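Local coordinates for protein Tube (Drosophila melanogaster, PDB 1D2Z) that recruits the kinase Pelle to the plasma membrane through its Death domain and activates it in the Toll signalling pathway that sets embryonic dorsoventral polarity, at residues B[107-120]-B[126-139]. Residues are numbered along the deposited sequence; the frame is centred on the assembly and turned at random.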
ATOM      1  N   VAL B 107       3.693 -10.995 -13.302  1.00 33.89           N
ATOM      2  CA  VAL B 107       4.298 -10.054 -12.367  1.00 33.54           C
ATOM      3  C   VAL B 107       4.235  -8.614 -12.894  1.00 34.28           C
ATOM      4  O   VAL B 107       4.063  -7.670 -12.116  1.00 33.18           O
ATOM      5  CB  VAL B 107       5.782 -10.417 -12.088  1.00 36.43           C
ATOM      6  CG1 VAL B 107       6.455  -9.331 -11.253  1.00 35.08           C
ATOM      7  CG2 VAL B 107       5.874 -11.760 -11.363  1.00 37.78           C
ATOM      8  N   GLY B 108       4.390  -8.458 -14.210  1.00 31.78           N
ATOM      9  CA  GLY B 108       4.357  -7.143 -14.835  1.00 31.38           C
ATOM     10  C   GLY B 108       2.965  -6.539 -14.792  1.00 32.48           C
ATOM     11  O   GLY B 108       2.814  -5.340 -14.567  1.00 30.31           O
ATOM     12  N   VAL B 109       1.950  -7.370 -15.028  1.00 32.31           N
ATOM     13  CA  VAL B 109       0.565  -6.927 -14.980  1.00 33.42           C
ATOM     14  C   VAL B 109       0.201  -6.592 -13.533  1.00 32.24           C
ATOM     15  O   VAL B 109      -0.462  -5.592 -13.275  1.00 32.73           O
ATOM     16  CB  VAL B 109      -0.393  -7.999 -15.553  1.00 34.11           C
ATOM     17  CG1 VAL B 109      -1.826  -7.725 -15.125  1.00 35.30           C
ATOM     18  CG2 VAL B 109      -0.303  -8.006 -17.073  1.00 37.05           C
ATOM     19  N   LEU B 110       0.668  -7.413 -12.595  1.00 32.11           N
ATOM     20  CA  LEU B 110       0.399  -7.178 -11.176  1.00 30.58           C
ATOM     21  C   LEU B 110       0.991  -5.841 -10.734  1.00 29.91           C
ATOM     22  O   LEU B 110       0.302  -5.026 -10.124  1.00 31.79           O
ATOM     23  CB  LEU B 110       0.979  -8.302 -10.317  1.00 27.04           C
ATOM     24  CG  LEU B 110       1.090  -8.024  -8.810  1.00 29.49           C
ATOM     25  CD1 LEU B 110      -0.294  -7.978  -8.176  1.00 25.63           C
ATOM     26  CD2 LEU B 110       1.952  -9.093  -8.145  1.00 27.19           C
ATOM     27  N   LEU B 111       2.258  -5.611 -11.077  1.00 29.96           N
ATOM     28  CA  LEU B 111       2.944  -4.376 -10.705  1.00 30.79           C
ATOM     29  C   LEU B 111       2.198  -3.133 -11.178  1.00 29.98           C
ATOM     30  O   LEU B 111       1.959  -2.219 -10.396  1.00 31.10           O
ATOM     31  CB  LEU B 111       4.379  -4.360 -11.246  1.00 30.41           C
ATOM     32  CG  LEU B 111       5.147  -3.048 -11.025  1.00 32.27           C
ATOM     33  CD1 LEU B 111       5.256  -2.765  -9.538  1.00 31.86           C
ATOM     34  CD2 LEU B 111       6.537  -3.107 -11.659  1.00 32.48           C
ATOM     35  N   GLN B 112       1.816  -3.114 -12.450  1.00 29.92           N
ATOM     36  CA  GLN B 112       1.102  -1.971 -13.007  1.00 31.66           C
ATOM     37  C   GLN B 112      -0.279  -1.769 -12.384  1.00 30.52           C
ATOM     38  O   GLN B 112      -0.706  -0.632 -12.182  1.00 29.90           O
ATOM     39  CB  GLN B 112       1.028  -2.083 -14.527  1.00 33.12           C
ATOM     40  CG  GLN B 112       2.378  -1.858 -15.178  1.00 34.75           C
ATOM     41  CD  GLN B 112       2.374  -2.144 -16.661  1.00 37.63           C
ATOM     42  OE1 GLN B 112       2.207  -1.239 -17.479  1.00 40.23           O
ATOM     43  NE2 GLN B 112       2.576  -3.406 -17.019  1.00 35.51           N
ATOM     44  N   LEU B 113      -0.968  -2.863 -12.060  1.00 29.69           N
ATOM     45  CA  LEU B 113      -2.279  -2.753 -11.413  1.00 28.65           C
ATOM     46  C   LEU B 113      -2.103  -2.252  -9.972  1.00 28.40           C
ATOM     47  O   LEU B 113      -2.909  -1.464  -9.490  1.00 25.55           O
ATOM     48  CB  LEU B 113      -3.039  -4.085 -11.440  1.00 26.52           C
ATOM     49  CG  LEU B 113      -3.544  -4.540 -12.821  1.00 26.98           C
ATOM     50  CD1 LEU B 113      -4.270  -5.864 -12.701  1.00 28.60           C
ATOM     51  CD2 LEU B 113      -4.478  -3.487 -13.419  1.00 28.25           C
ATOM     52  N   LEU B 114      -1.025  -2.673  -9.307  1.00 28.15           N
ATOM     53  CA  LEU B 114      -0.759  -2.228  -7.936  1.00 28.73           C
ATOM     54  C   LEU B 114      -0.550  -0.713  -7.926  1.00 28.92           C
ATOM     55  O   LEU B 114      -1.064  -0.008  -7.054  1.00 30.44           O
ATOM     56  CB  LEU B 114       0.474  -2.931  -7.360  1.00 27.86           C
ATOM     57  CG  LEU B 114       0.355  -4.433  -7.078  1.00 25.67           C
ATOM     58  CD1 LEU B 114       1.724  -4.988  -6.686  1.00 26.55           C
ATOM     59  CD2 LEU B 114      -0.656  -4.675  -5.969  1.00 23.47           C
ATOM     60  N   VAL B 115       0.165  -0.222  -8.934  1.00 27.99           N
ATOM     61  CA  VAL B 115       0.446   1.205  -9.078  1.00 30.75           C
ATOM     62  C   VAL B 115      -0.848   1.983  -9.343  1.00 30.67           C
ATOM     63  O   VAL B 115      -1.073   3.031  -8.746  1.00 29.20           O
ATOM     64  CB  VAL B 115       1.463   1.453 -10.224  1.00 33.13           C
ATOM     65  CG1 VAL B 115       1.636   2.959 -10.490  1.00 32.87           C
ATOM     66  CG2 VAL B 115       2.809   0.818  -9.869  1.00 32.69           C
ATOM     67  N   GLN B 116      -1.701   1.450 -10.220  1.00 30.68           N
ATOM     68  CA  GLN B 116      -2.983   2.080 -10.549  1.00 30.85           C
ATOM     69  C   GLN B 116      -3.865   2.257  -9.306  1.00 29.78           C
ATOM     70  O   GLN B 116      -4.581   3.252  -9.180  1.00 30.64           O
ATOM     71  CB  GLN B 116      -3.731   1.248 -11.604  1.00 31.90           C
ATOM     72  CG  GLN B 116      -5.178   1.699 -11.871  1.00 31.53           C
ATOM     73  CD  GLN B 116      -5.268   3.083 -12.492  1.00 31.16           C
ATOM     74  OE1 GLN B 116      -4.370   3.517 -13.227  1.00 31.68           O
ATOM     75  NE2 GLN B 116      -6.365   3.782 -12.216  1.00 34.07           N
ATOM     76  N   ALA B 117      -3.814   1.289  -8.393  1.00 25.89           N
ATOM     77  CA  ALA B 117      -4.606   1.355  -7.163  1.00 25.84           C
ATOM     78  C   ALA B 117      -3.861   2.027  -5.997  1.00 24.98           C
ATOM     79  O   ALA B 117      -4.356   2.055  -4.865  1.00 23.62           O
ATOM     80  CB  ALA B 117      -5.061  -0.047  -6.761  1.00 24.93           C
ATOM     81  N   GLU B 118      -2.673   2.555  -6.285  1.00 24.35           N
ATOM     82  CA  GLU B 118      -1.825   3.227  -5.295  1.00 27.59           C
ATOM     83  C   GLU B 118      -1.410   2.348  -4.113  1.00 29.71           C
ATOM     84  O   GLU B 118      -1.214   2.839  -2.995  1.00 28.11           O
ATOM     85  CB  GLU B 118      -2.472   4.526  -4.796  1.00 27.03           C
ATOM     86  CG  GLU B 118      -2.753   5.528  -5.914  1.00 26.86           C
ATOM     87  CD  GLU B 118      -3.048   6.940  -5.418  1.00 27.69           C
ATOM     88  OE1 GLU B 118      -3.673   7.107  -4.346  1.00 30.03           O
ATOM     89  OE2 GLU B 118      -2.658   7.892  -6.118  1.00 29.98           O
ATOM     90  N   LEU B 119      -1.275   1.051  -4.378  1.00 27.67           N
ATOM     91  CA  LEU B 119      -0.856   0.074  -3.372  1.00 27.42           C
ATOM     92  C   LEU B 119       0.672   0.049  -3.463  1.00 28.46           C
ATOM     93  O   LEU B 119       1.279  -0.937  -3.896  1.00 25.03           O
ATOM     94  CB  LEU B 119      -1.465  -1.299  -3.701  1.00 25.10           C
ATOM     95  CG  LEU B 119      -2.999  -1.291  -3.870  1.00 27.38           C
ATOM     96  CD1 LEU B 119      -3.515  -2.691  -4.208  1.00 23.94           C
ATOM     97  CD2 LEU B 119      -3.680  -0.766  -2.601  1.00 26.71           C
ATOM     98  N   PHE B 120       1.281   1.161  -3.054  1.00 29.01           N
ATOM     99  CA  PHE B 120       2.727   1.327  -3.134  1.00 28.50           C
ATOM    100  C   PHE B 120       3.601   0.414  -2.298  1.00 28.31           C
ATOM    101  O   PHE B 120       4.714   0.094  -2.707  1.00 31.27           O
ATOM    102  CB  PHE B 120       3.106   2.799  -2.967  1.00 28.84           C
ATOM    103  CG  PHE B 120       2.714   3.645  -4.149  1.00 29.54           C
ATOM    104  CD1 PHE B 120       3.368   3.497  -5.368  1.00 29.99           C
ATOM    105  CD2 PHE B 120       1.656   4.540  -4.061  1.00 29.09           C
ATOM    106  CE1 PHE B 120       2.968   4.230  -6.491  1.00 30.97           C
ATOM    107  CE2 PHE B 120       1.248   5.277  -5.175  1.00 29.94           C
ATOM    108  CZ  PHE B 120       1.904   5.121  -6.390  1.00 29.54           C
ATOM    109  N   VAL B 126       7.142  -5.698  -5.034  1.00 30.79           N
ATOM    110  CA  VAL B 126       7.204  -6.423  -6.297  1.00 31.77           C
ATOM    111  C   VAL B 126       8.338  -5.902  -7.183  1.00 34.41           C
ATOM    112  O   VAL B 126       9.045  -6.685  -7.821  1.00 33.34           O
ATOM    113  CB  VAL B 126       5.851  -6.358  -7.057  1.00 31.39           C
ATOM    114  CG1 VAL B 126       6.008  -6.881  -8.486  1.00 30.68           C
ATOM    115  CG2 VAL B 126       4.789  -7.180  -6.307  1.00 29.16           C
ATOM    116  N   ALA B 127       8.525  -4.586  -7.201  1.00 33.77           N
ATOM    117  CA  ALA B 127       9.579  -3.984  -8.018  1.00 35.44           C
ATOM    118  C   ALA B 127      10.974  -4.386  -7.544  1.00 37.39           C
ATOM    119  O   ALA B 127      11.795  -4.857  -8.331  1.00 36.56           O
ATOM    120  CB  ALA B 127       9.447  -2.466  -8.024  1.00 32.09           C
ATOM    121  N   LEU B 128      11.221  -4.223  -6.251  1.00 39.00           N
ATOM    122  CA  LEU B 128      12.518  -4.548  -5.673  1.00 41.09           C
ATOM    123  C   LEU B 128      12.799  -6.046  -5.561  1.00 43.20           C
ATOM    124  O   LEU B 128      13.686  -6.573  -6.238  1.00 44.22           O
ATOM    125  CB  LEU B 128      12.652  -3.893  -4.297  1.00 38.76           C
ATOM    126  CG  LEU B 128      12.676  -2.364  -4.278  1.00 40.10           C
ATOM    127  CD1 LEU B 128      12.539  -1.847  -2.854  1.00 40.26           C
ATOM    128  CD2 LEU B 128      13.970  -1.873  -4.911  1.00 44.24           C
ATOM    129  N   ASP B 129      12.012  -6.727  -4.736  1.00 41.29           N
ATOM    130  CA  ASP B 129      12.182  -8.154  -4.488  1.00 43.59           C
ATOM    131  C   ASP B 129      11.993  -9.088  -5.687  1.00 43.34           C
ATOM    132  O   ASP B 129      12.793  -9.999  -5.890  1.00 42.58           O
ATOM    133  CB  ASP B 129      11.272  -8.589  -3.333  1.00 44.26           C
ATOM    134  CG  ASP B 129      11.658  -9.941  -2.759  1.00 47.11           C
ATOM    135  OD1 ASP B 129      11.175 -10.971  -3.274  1.00 47.54           O
ATOM    136  OD2 ASP B 129      12.434  -9.968  -1.781  1.00 49.33           O
ATOM    137  N   PHE B 130      10.935  -8.879  -6.468  1.00 43.36           N
ATOM    138  CA  PHE B 130      10.663  -9.736  -7.625  1.00 42.60           C
ATOM    139  C   PHE B 130      11.428  -9.384  -8.901  1.00 43.40           C
ATOM    140  O   PHE B 130      11.952 -10.268  -9.583  1.00 43.82           O
ATOM    141  CB  PHE B 130       9.167  -9.734  -7.967  1.00 39.51           C
ATOM    142  CG  PHE B 130       8.291 -10.448  -6.974  1.00 39.17           C
ATOM    143  CD1 PHE B 130       8.747 -10.768  -5.700  1.00 38.10           C
ATOM    144  CD2 PHE B 130       6.981 -10.777  -7.315  1.00 39.11           C
ATOM    145  CE1 PHE B 130       7.912 -11.400  -4.781  1.00 36.90           C
ATOM    146  CE2 PHE B 130       6.136 -11.410  -6.401  1.00 39.73           C
ATOM    147  CZ  PHE B 130       6.604 -11.721  -5.134  1.00 39.15           C
ATOM    148  N   LEU B 131      11.467  -8.096  -9.233  1.00 43.21           N
ATOM    149  CA  LEU B 131      12.105  -7.635 -10.463  1.00 43.59           C
ATOM    150  C   LEU B 131      13.479  -6.993 -10.335  1.00 44.97           C
ATOM    151  O   LEU B 131      14.130  -6.736 -11.348  1.00 47.36           O
ATOM    152  CB  LEU B 131      11.168  -6.660 -11.181  1.00 41.71           C
ATOM    153  CG  LEU B 131       9.792  -7.182 -11.591  1.00 39.82           C
ATOM    154  CD1 LEU B 131       8.878  -6.020 -11.953  1.00 38.25           C
ATOM    155  CD2 LEU B 131       9.937  -8.147 -12.758  1.00 37.55           C
ATOM    156  N   ASN B 132      13.907  -6.720  -9.105  1.00 47.40           N
ATOM    157  CA  ASN B 132      15.193  -6.075  -8.836  1.00 51.23           C
ATOM    158  C   ASN B 132      15.246  -4.673  -9.459  1.00 51.80           C
ATOM    159  O   ASN B 132      16.324  -4.107  -9.660  1.00 52.82           O
ATOM    160  CB  ASN B 132      16.354  -6.939  -9.347  1.00 54.29           C
ATOM    161  CG  ASN B 132      17.694  -6.560  -8.726  1.00 58.43           C
ATOM    162  OD1 ASN B 132      18.751  -6.959  -9.221  1.00 61.38           O
ATOM    163  ND2 ASN B 132      17.654  -5.802  -7.630  1.00 56.37           N
ATOM    164  N   GLU B 133      14.075  -4.127  -9.782  1.00 50.95           N
ATOM    165  CA  GLU B 133      13.977  -2.794 -10.368  1.00 51.13           C
ATOM    166  C   GLU B 133      13.778  -1.764  -9.271  1.00 49.11           C
ATOM    167  O   GLU B 133      13.530  -2.118  -8.122  1.00 50.28           O
ATOM    168  CB  GLU B 133      12.796  -2.715 -11.333  1.00 53.94           C
ATOM    169  CG  GLU B 133      12.922  -3.588 -12.570  1.00 56.60           C
ATOM    170  CD  GLU B 133      11.729  -3.462 -13.502  1.00 58.79           C
ATOM    171  OE1 GLU B 133      10.776  -2.718 -13.177  1.00 58.06           O
ATOM    172  OE2 GLU B 133      11.746  -4.115 -14.567  1.00 63.00           O
ATOM    173  N   SER B 134      13.880  -0.487  -9.627  1.00 47.52           N
ATOM    174  CA  SER B 134      13.685   0.583  -8.656  1.00 46.90           C
ATOM    175  C   SER B 134      12.190   0.802  -8.435  1.00 44.68           C
ATOM    176  O   SER B 134      11.372   0.532  -9.320  1.00 41.99           O
ATOM    177  CB  SER B 134      14.357   1.877  -9.126  1.00 49.40           C
ATOM    178  OG  SER B 134      13.959   2.217 -10.442  1.00 53.40           O
ATOM    179  N   THR B 135      11.841   1.276  -7.247  1.00 42.44           N
ATOM    180  CA  THR B 135      10.447   1.520  -6.893  1.00 43.21           C
ATOM    181  C   THR B 135       9.757   2.482  -7.862  1.00 42.44           C
ATOM    182  O   THR B 135      10.364   3.443  -8.329  1.00 44.09           O
ATOM    183  CB  THR B 135      10.331   2.035  -5.448  1.00 43.78           C
ATOM    184  OG1 THR B 135      11.089   3.241  -5.298  1.00 46.62           O
ATOM    185  CG2 THR B 135      10.864   0.985  -4.473  1.00 43.59           C
ATOM    186  N   PRO B 136       8.487   2.203  -8.212  1.00 39.91           N
ATOM    187  CA  PRO B 136       7.733   3.060  -9.135  1.00 39.16           C
ATOM    188  C   PRO B 136       7.584   4.496  -8.636  1.00 37.32           C
ATOM    189  O   PRO B 136       7.638   4.756  -7.433  1.00 35.45           O
ATOM    190  CB  PRO B 136       6.375   2.351  -9.234  1.00 38.04           C
ATOM    191  CG  PRO B 136       6.250   1.666  -7.902  1.00 40.09           C
ATOM    192  CD  PRO B 136       7.642   1.105  -7.709  1.00 39.38           C
ATOM    193  N   ALA B 137       7.415   5.421  -9.576  1.00 37.36           N
ATOM    194  CA  ALA B 137       7.254   6.840  -9.260  1.00 38.22           C
ATOM    195  C   ALA B 137       5.921   7.103  -8.553  1.00 37.54           C
ATOM    196  O   ALA B 137       4.933   6.400  -8.776  1.00 36.75           O
ATOM    197  CB  ALA B 137       7.349   7.678 -10.540  1.00 40.71           C
ATOM    198  N   ARG B 138       5.913   8.112  -7.690  1.00 36.12           N
ATOM    199  CA  ARG B 138       4.724   8.494  -6.943  1.00 36.43           C
ATOM    200  C   ARG B 138       4.005   9.660  -7.618  1.00 37.39           C
ATOM    201  O   ARG B 138       4.610  10.418  -8.378  1.00 39.07           O
ATOM    202  CB  ARG B 138       5.118   8.928  -5.525  1.00 34.33           C
ATOM    203  CG  ARG B 138       5.860   7.873  -4.724  1.00 36.98           C
ATOM    204  CD  ARG B 138       5.027   6.617  -4.612  1.00 34.32           C
ATOM    205  NE  ARG B 138       5.654   5.625  -3.751  1.00 32.20           N
ATOM    206  CZ  ARG B 138       5.418   5.510  -2.450  1.00 35.77           C
ATOM    207  NH1 ARG B 138       4.561   6.333  -1.846  1.00 29.94           N
ATOM    208  NH2 ARG B 138       6.034   4.558  -1.755  1.00 36.19           N
ATOM    209  N   PRO B 139       2.692   9.798  -7.371  1.00 37.58           N
ATOM    210  CA  PRO B 139       1.925  10.901  -7.964  1.00 38.13           C
ATOM    211  C   PRO B 139       2.362  12.188  -7.254  1.00 38.87           C
ATOM    212  O   PRO B 139       3.044  12.124  -6.223  1.00 35.51           O
ATOM    213  CB  PRO B 139       0.479  10.555  -7.592  1.00 36.61           C
ATOM    214  CG  PRO B 139       0.505   9.066  -7.405  1.00 39.14           C
ATOM    215  CD  PRO B 139       1.798   8.857  -6.677  1.00 36.09           C
TER
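Val-126 packed among Val-107, Leu-110, Leu-111 and Leu-114, and Phe-120 stacked with Arg-138, make a largely apolar, buried contact that packs the last two helices of the domain, 107-116 and 120-130, against each other and folds the extended chain 132-139, which follows helix 120-130, back over their junction. The short helical segments run nearly antiparallel, at 150°. Val-126 enters its four-residue hole as a knob. Its CG1 touches Val-107 CG1 at 3.7 Å, the two valines sliding past each other in opposite directions, while CG2 meets Leu-114 CD1 at 3.8 Å, those two side chains crossing almost at right angles. Further along, Leu-131 CD1 touches Leu-111 CD2 at 3.7 Å, and Val-107 CG1 comes to the edge of the Phe-130 ring. This is the C-terminal helical pair of the six-helix Death domain fold; Leu-22 of helix 16-27 also packs on Leu-110 and Val-126. Helix 107-116 ends in a Schellman motif with Glu-118 at C-prime, and the chain turns back to begin the next helix at Phe-120. Here the extended stretch takes over: Pro-136 CB rests on Val-115 CG2 at 3.9 Å, and Arg-138 lies on one face of Phe-120. Bent at chi2 (-58°), Arg-138 sets CD over the ring centre, 3.6 Å from the Phe-120 centroid, and its guanidinium flat on Phe-120, planes 9° apart. Pro-139 CD approaches Phe-120 CZ at 3.7 Å. An alanine at Phe-120 has no ring to lie against Arg-138, and would probably leave a gap beside its CD and Pro-139, with the guanidinium held mainly by its polar partners. Those are Asp-124, in a salt bridge, and the carbonyl oxygens of Gly-144 and of Tyr-73 of the Pelle Death domain, which places this stack at the Tube–Pelle interface.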